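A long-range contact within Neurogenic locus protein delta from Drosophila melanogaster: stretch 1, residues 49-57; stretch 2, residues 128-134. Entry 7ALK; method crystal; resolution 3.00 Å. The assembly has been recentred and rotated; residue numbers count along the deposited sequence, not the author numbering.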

ATOM      1  N   HIS A  49      10.534  -7.880  -8.318  1.00 23.75           N
ATOM      2  CA  HIS A  49      10.954  -6.824  -9.222  1.00 24.47           C
ATOM      3  C   HIS A  49      10.666  -7.207 -10.671  1.00 24.05           C
ATOM      4  O   HIS A  49      10.557  -8.384 -11.024  1.00 23.47           O
ATOM      5  CB  HIS A  49      12.444  -6.526  -9.053  1.00 27.98           C
ATOM      6  CG  HIS A  49      12.747  -5.577  -7.935  1.00 25.89           C
ATOM      7  ND1 HIS A  49      12.442  -5.855  -6.621  1.00 22.78           N
ATOM      8  CD2 HIS A  49      13.325  -4.353  -7.937  1.00 23.69           C
ATOM      9  CE1 HIS A  49      12.819  -4.842  -5.860  1.00 23.07           C
ATOM     10  NE2 HIS A  49      13.359  -3.919  -6.635  1.00 27.80           N
ATOM     11  N   TYR A  50      10.530  -6.183 -11.511  1.00 24.26           N
ATOM     12  CA  TYR A  50      10.378  -6.372 -12.950  1.00 32.28           C
ATOM     13  C   TYR A  50      11.715  -6.819 -13.529  1.00 35.45           C
ATOM     14  O   TYR A  50      12.677  -6.044 -13.553  1.00 37.20           O
ATOM     15  CB  TYR A  50       9.900  -5.069 -13.586  1.00 31.35           C
ATOM     16  CG  TYR A  50       9.516  -5.145 -15.049  1.00 32.64           C
ATOM     17  CD1 TYR A  50      10.484  -5.258 -16.043  1.00 36.35           C
ATOM     18  CD2 TYR A  50       8.185  -5.066 -15.440  1.00 31.13           C
ATOM     19  CE1 TYR A  50      10.135  -5.315 -17.379  1.00 33.82           C
ATOM     20  CE2 TYR A  50       7.828  -5.119 -16.773  1.00 35.17           C
ATOM     21  CZ  TYR A  50       8.806  -5.245 -17.738  1.00 35.32           C
ATOM     22  OH  TYR A  50       8.453  -5.299 -19.067  1.00 38.93           O
ATOM     23  N   GLN A  51      11.786  -8.068 -13.990  1.00 34.35           N
ATOM     24  CA  GLN A  51      13.037  -8.641 -14.474  1.00 38.40           C
ATOM     25  C   GLN A  51      12.995  -8.994 -15.957  1.00 46.12           C
ATOM     26  O   GLN A  51      13.934  -9.622 -16.463  1.00 47.08           O
ATOM     27  CB  GLN A  51      13.412  -9.865 -13.631  1.00 43.43           C
ATOM     28  CG  GLN A  51      13.257  -9.618 -12.132  1.00 48.56           C
ATOM     29  CD  GLN A  51      14.032 -10.600 -11.274  1.00 51.42           C
ATOM     30  OE1 GLN A  51      14.972 -11.243 -11.739  1.00 62.02           O
ATOM     31  NE2 GLN A  51      13.642 -10.713 -10.007  1.00 38.45           N
ATOM     32  N   ALA A  52      11.924  -8.621 -16.660  1.00 41.88           N
ATOM     33  CA  ALA A  52      11.864  -8.596 -18.122  1.00 48.49           C
ATOM     34  C   ALA A  52      12.003  -9.975 -18.763  1.00 49.54           C
ATOM     35  O   ALA A  52      12.366 -10.075 -19.940  1.00 46.73           O
ATOM     36  CB  ALA A  52      12.922  -7.646 -18.699  1.00 46.43           C
ATOM     37  N   THR A  53      11.716 -11.052 -18.030  1.00 52.37           N
ATOM     38  CA  THR A  53      11.727 -12.390 -18.610  1.00 53.66           C
ATOM     39  C   THR A  53      10.491 -13.204 -18.241  1.00 53.56           C
ATOM     40  O   THR A  53      10.444 -14.400 -18.550  1.00 55.85           O
ATOM     41  CB  THR A  53      12.993 -13.160 -18.202  1.00 53.05           C
ATOM     42  OG1 THR A  53      13.114 -13.175 -16.775  1.00 54.53           O
ATOM     43  CG2 THR A  53      14.237 -12.528 -18.821  1.00 48.98           C
ATOM     44  N   ILE A  54       9.505 -12.588 -17.582  1.00 54.84           N
ATOM     45  CA  ILE A  54       8.188 -13.153 -17.272  1.00 58.65           C
ATOM     46  C   ILE A  54       8.291 -14.575 -16.715  1.00 60.56           C
ATOM     47  O   ILE A  54       7.374 -15.390 -16.871  1.00 57.81           O
ATOM     48  CB  ILE A  54       7.260 -13.066 -18.509  1.00 57.00           C
ATOM     49  CG1 ILE A  54       5.783 -13.100 -18.094  1.00 53.49           C
ATOM     50  CG2 ILE A  54       7.568 -14.138 -19.565  1.00 55.09           C
ATOM     51  CD1 ILE A  54       4.818 -12.997 -19.258  1.00 44.47           C
ATOM     52  N   ASP A  55       9.383 -14.868 -16.015  1.00 60.66           N
ATOM     53  CA  ASP A  55       9.595 -16.187 -15.438  1.00 61.93           C
ATOM     54  C   ASP A  55       9.087 -16.239 -14.001  1.00 59.70           C
ATOM     55  O   ASP A  55       9.055 -15.228 -13.293  1.00 67.13           O
ATOM     56  CB  ASP A  55      11.075 -16.568 -15.488  1.00 62.81           C
ATOM     57  CG  ASP A  55      11.485 -17.120 -16.841  1.00 67.25           C
ATOM     58  OD1 ASP A  55      10.628 -17.173 -17.748  1.00 61.02           O
ATOM     59  OD2 ASP A  55      12.666 -17.497 -16.998  1.00 68.58           O
ATOM     60  N   THR A  56       8.692 -17.439 -13.573  1.00 57.16           N
ATOM     61  CA  THR A  56       8.063 -17.646 -12.276  1.00 63.52           C
ATOM     62  C   THR A  56       8.959 -18.380 -11.285  1.00 64.69           C
ATOM     63  O   THR A  56       8.536 -18.626 -10.150  1.00 58.73           O
ATOM     64  CB  THR A  56       6.744 -18.414 -12.454  1.00 62.08           C
ATOM     65  OG1 THR A  56       6.154 -18.058 -13.710  1.00 58.99           O
ATOM     66  CG2 THR A  56       5.758 -18.070 -11.344  1.00 53.73           C
ATOM     67  N   THR A  57      10.182 -18.733 -11.674  1.00 65.84           N
ATOM     68  CA  THR A  57      11.103 -19.416 -10.775  1.00 65.87           C
ATOM     69  C   THR A  57      12.011 -18.456 -10.017  1.00 61.35           C
ATOM     70  O   THR A  57      12.720 -18.889  -9.101  1.00 59.07           O
ATOM     71  CB  THR A  57      11.956 -20.423 -11.560  1.00 71.11           C
ATOM     72  OG1 THR A  57      11.176 -20.983 -12.623  1.00 70.11           O
ATOM     73  CG2 THR A  57      12.426 -21.557 -10.654  1.00 57.50           C
TER
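Stretch 2 128-134: QRLLVQQ

Stretch 2 is an extended β-strand segment laid beside a loop with no regular secondary structure, and side chains from both stretches bridge the gap, with some loop backbone meeting the end of Gln133. The loop's backbone bends repeatedly: Ala52 (phi 64°, psi 22°) and Ile54 (46°, 31°) both have the positive phi of a left-handed conformation, whereas Tyr50 (-72°, 112°) is extended. The two chains run in roughly opposite senses, so Tyr50, near the start of stretch 1, meets Gln133, late in stretch 2, while Thr56 meets Arg129 and Leu131. The backbones stay well apart; the nearest CA atoms are those of Tyr50 and Gln133, 7.0 Å from each other. The contact buries 344 Å² in total, with no hydrogen bond between the stretches.

The alternation of the strand decides which residues take part. The CA-to-CB bonds of Arg129, Leu131 and Gln133 point toward the loop, whereas Gln128, Leu130 and Val132, between or before them, are out of reach and buried.

Gln133 contributes most, with 96 Å² covered. Its side chain is extended through chi1 and chi2, both t, and this reach carries the carboxamide across to the loop. CG lies 3.5 Å from Tyr50 CE2, and farther out NE2 sits over one face of the Tyr50 ring, 3.6 Å from CE2 of that residue. The amide therefore lies against the aromatic surface in van der Waals contact. Its end also approaches loop backbone: Gln133 NE2 is 4.1 Å from Ala52 N, and Gln133 OE1 is 4.2 Å from Ile54 CA. Both distances are contacts rather than polar bonds, and OE1 has its hydrogen bond elsewhere in the structure.

Tyr50, the most covered residue of the loop at 59 Å², meets Gln133 with its ring. Its CA-to-CB bond points sideways, but with chi1 t the end of the side chain comes nearer to the strand, bringing the ring beside the glutamine. The neighbouring His49 and Gln51 direct their CA-to-CB bonds away and add almost nothing.

Leu131, with 48 Å² covered, fills the middle of the contact. In its m, p rotamer it places CD2 4.3 Å from Thr56 OG1 and, on the Ile54 side, 4.5 Å from CG1 of Ile54. The second spacing is loose, yet it lets Ile54, whose CA-to-CB bond points sideways, share an apolar surface with the leucine; Ile54 itself has 47 Å² covered.

Beyond the leucine, Thr56 points its CA-to-CB bond toward the strand and sets its CG2 methyl 4.0 Å from Arg129 NH1. The methyl approaches the guanidinium obliquely and can offer it only a packing contact. Arg129 loses just 21 Å² to the loop, so the contact thins from the broad Tyr50–Gln133 packing to this lighter touch. Every participating loop residue remains exposed in the assembly, as suits a shallow contact made by packing alone.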

ATOM      1  N   GLN A 128      -6.419 -21.219  -9.154  1.00 23.31           N
ATOM      2  CA  GLN A 128      -6.175 -20.234 -10.196  1.00 22.21           C
ATOM      3  C   GLN A 128      -4.850 -19.538  -9.931  1.00 21.34           C
ATOM      4  O   GLN A 128      -4.436 -19.377  -8.781  1.00 26.49           O
ATOM      5  CB  GLN A 128      -7.306 -19.201 -10.271  1.00 22.70           C
ATOM      6  CG  GLN A 128      -7.202 -18.247 -11.451  1.00 20.79           C
ATOM      7  CD  GLN A 128      -8.278 -17.182 -11.444  1.00 25.63           C
ATOM      8  OE1 GLN A 128      -9.285 -17.304 -10.748  1.00 25.94           O
ATOM      9  NE2 GLN A 128      -8.067 -16.127 -12.221  1.00 33.99           N
ATOM     10  N   ARG A 129      -4.192 -19.122 -11.012  1.00 21.58           N
ATOM     11  CA  ARG A 129      -2.941 -18.378 -10.947  1.00 22.82           C
ATOM     12  C   ARG A 129      -3.013 -17.201 -11.907  1.00 21.10           C
ATOM     13  O   ARG A 129      -3.429 -17.361 -13.058  1.00 23.20           O
ATOM     14  CB  ARG A 129      -1.746 -19.270 -11.297  1.00 22.15           C
ATOM     15  CG  ARG A 129      -0.413 -18.544 -11.303  1.00 25.35           C
ATOM     16  CD  ARG A 129       0.658 -19.385 -11.970  1.00 30.17           C
ATOM     17  NE  ARG A 129       0.740 -20.714 -11.379  1.00 30.26           N
ATOM     18  CZ  ARG A 129       1.684 -21.097 -10.531  1.00 32.34           C
ATOM     19  NH1 ARG A 129       2.658 -20.279 -10.166  1.00 39.46           N
ATOM     20  NH2 ARG A 129       1.649 -22.330 -10.035  1.00 28.96           N
ATOM     21  N   LEU A 130      -2.611 -16.022 -11.434  1.00 20.73           N
ATOM     22  CA  LEU A 130      -2.598 -14.822 -12.256  1.00 23.95           C
ATOM     23  C   LEU A 130      -1.265 -14.105 -12.098  1.00 22.67           C
ATOM     24  O   LEU A 130      -0.661 -14.112 -11.021  1.00 21.00           O
ATOM     25  CB  LEU A 130      -3.759 -13.878 -11.897  1.00 22.01           C
ATOM     26  CG  LEU A 130      -3.833 -13.277 -10.492  1.00 23.33           C
ATOM     27  CD1 LEU A 130      -3.150 -11.919 -10.422  1.00 23.24           C
ATOM     28  CD2 LEU A 130      -5.280 -13.172 -10.045  1.00 32.90           C
ATOM     29  N   LEU A 131      -0.812 -13.488 -13.187  1.00 22.78           N
ATOM     30  CA  LEU A 131       0.436 -12.736 -13.220  1.00 20.71           C
ATOM     31  C   LEU A 131       0.148 -11.311 -13.669  1.00 21.18           C
ATOM     32  O   LEU A 131      -0.511 -11.099 -14.692  1.00 20.54           O
ATOM     33  CB  LEU A 131       1.458 -13.385 -14.163  1.00 25.52           C
ATOM     34  CG  LEU A 131       2.301 -14.570 -13.675  1.00 29.21           C
ATOM     35  CD1 LEU A 131       1.449 -15.793 -13.358  1.00 28.04           C
ATOM     36  CD2 LEU A 131       3.378 -14.914 -14.696  1.00 24.40           C
ATOM     37  N   VAL A 132       0.642 -10.339 -12.906  1.00 26.18           N
ATOM     38  CA  VAL A 132       0.479  -8.921 -13.215  1.00 26.05           C
ATOM     39  C   VAL A 132       1.864  -8.287 -13.205  1.00 25.89           C
ATOM     40  O   VAL A 132       2.495  -8.183 -12.147  1.00 25.79           O
ATOM     41  CB  VAL A 132      -0.454  -8.210 -12.224  1.00 26.24           C
ATOM     42  CG1 VAL A 132      -0.682  -6.770 -12.654  1.00 30.62           C
ATOM     43  CG2 VAL A 132      -1.774  -8.950 -12.116  1.00 27.44           C
ATOM     44  N   GLN A 133       2.331  -7.857 -14.376  1.00 25.74           N
ATOM     45  CA  GLN A 133       3.672  -7.292 -14.533  1.00 30.63           C
ATOM     46  C   GLN A 133       3.544  -6.047 -15.406  1.00 27.22           C
ATOM     47  O   GLN A 133       3.381  -6.156 -16.625  1.00 26.54           O
ATOM     48  CB  GLN A 133       4.620  -8.318 -15.147  1.00 26.71           C
ATOM     49  CG  GLN A 133       5.993  -7.782 -15.507  1.00 31.48           C
ATOM     50  CD  GLN A 133       7.026  -8.883 -15.677  1.00 39.05           C
ATOM     51  OE1 GLN A 133       7.077  -9.831 -14.894  1.00 41.97           O
ATOM     52  NE2 GLN A 133       7.858  -8.759 -16.706  1.00 39.84           N
ATOM     53  N   GLN A 134       3.622  -4.870 -14.787  1.00 29.19           N
ATOM     54  CA  GLN A 134       3.365  -3.621 -15.496  1.00 29.37           C
ATOM     55  C   GLN A 134       4.084  -2.479 -14.784  1.00 25.28           C
ATOM     56  O   GLN A 134       4.728  -2.669 -13.748  1.00 23.37           O
ATOM     57  CB  GLN A 134       1.861  -3.356 -15.600  1.00 25.74           C
ATOM     58  CG  GLN A 134       1.200  -3.049 -14.267  1.00 30.98           C
ATOM     59  CD  GLN A 134      -0.246  -2.620 -14.415  1.00 38.83           C
ATOM     60  OE1 GLN A 134      -0.648  -1.570 -13.913  1.00 36.81           O
ATOM     61  NE2 GLN A 134      -1.040  -3.437 -15.101  1.00 28.07           N
TER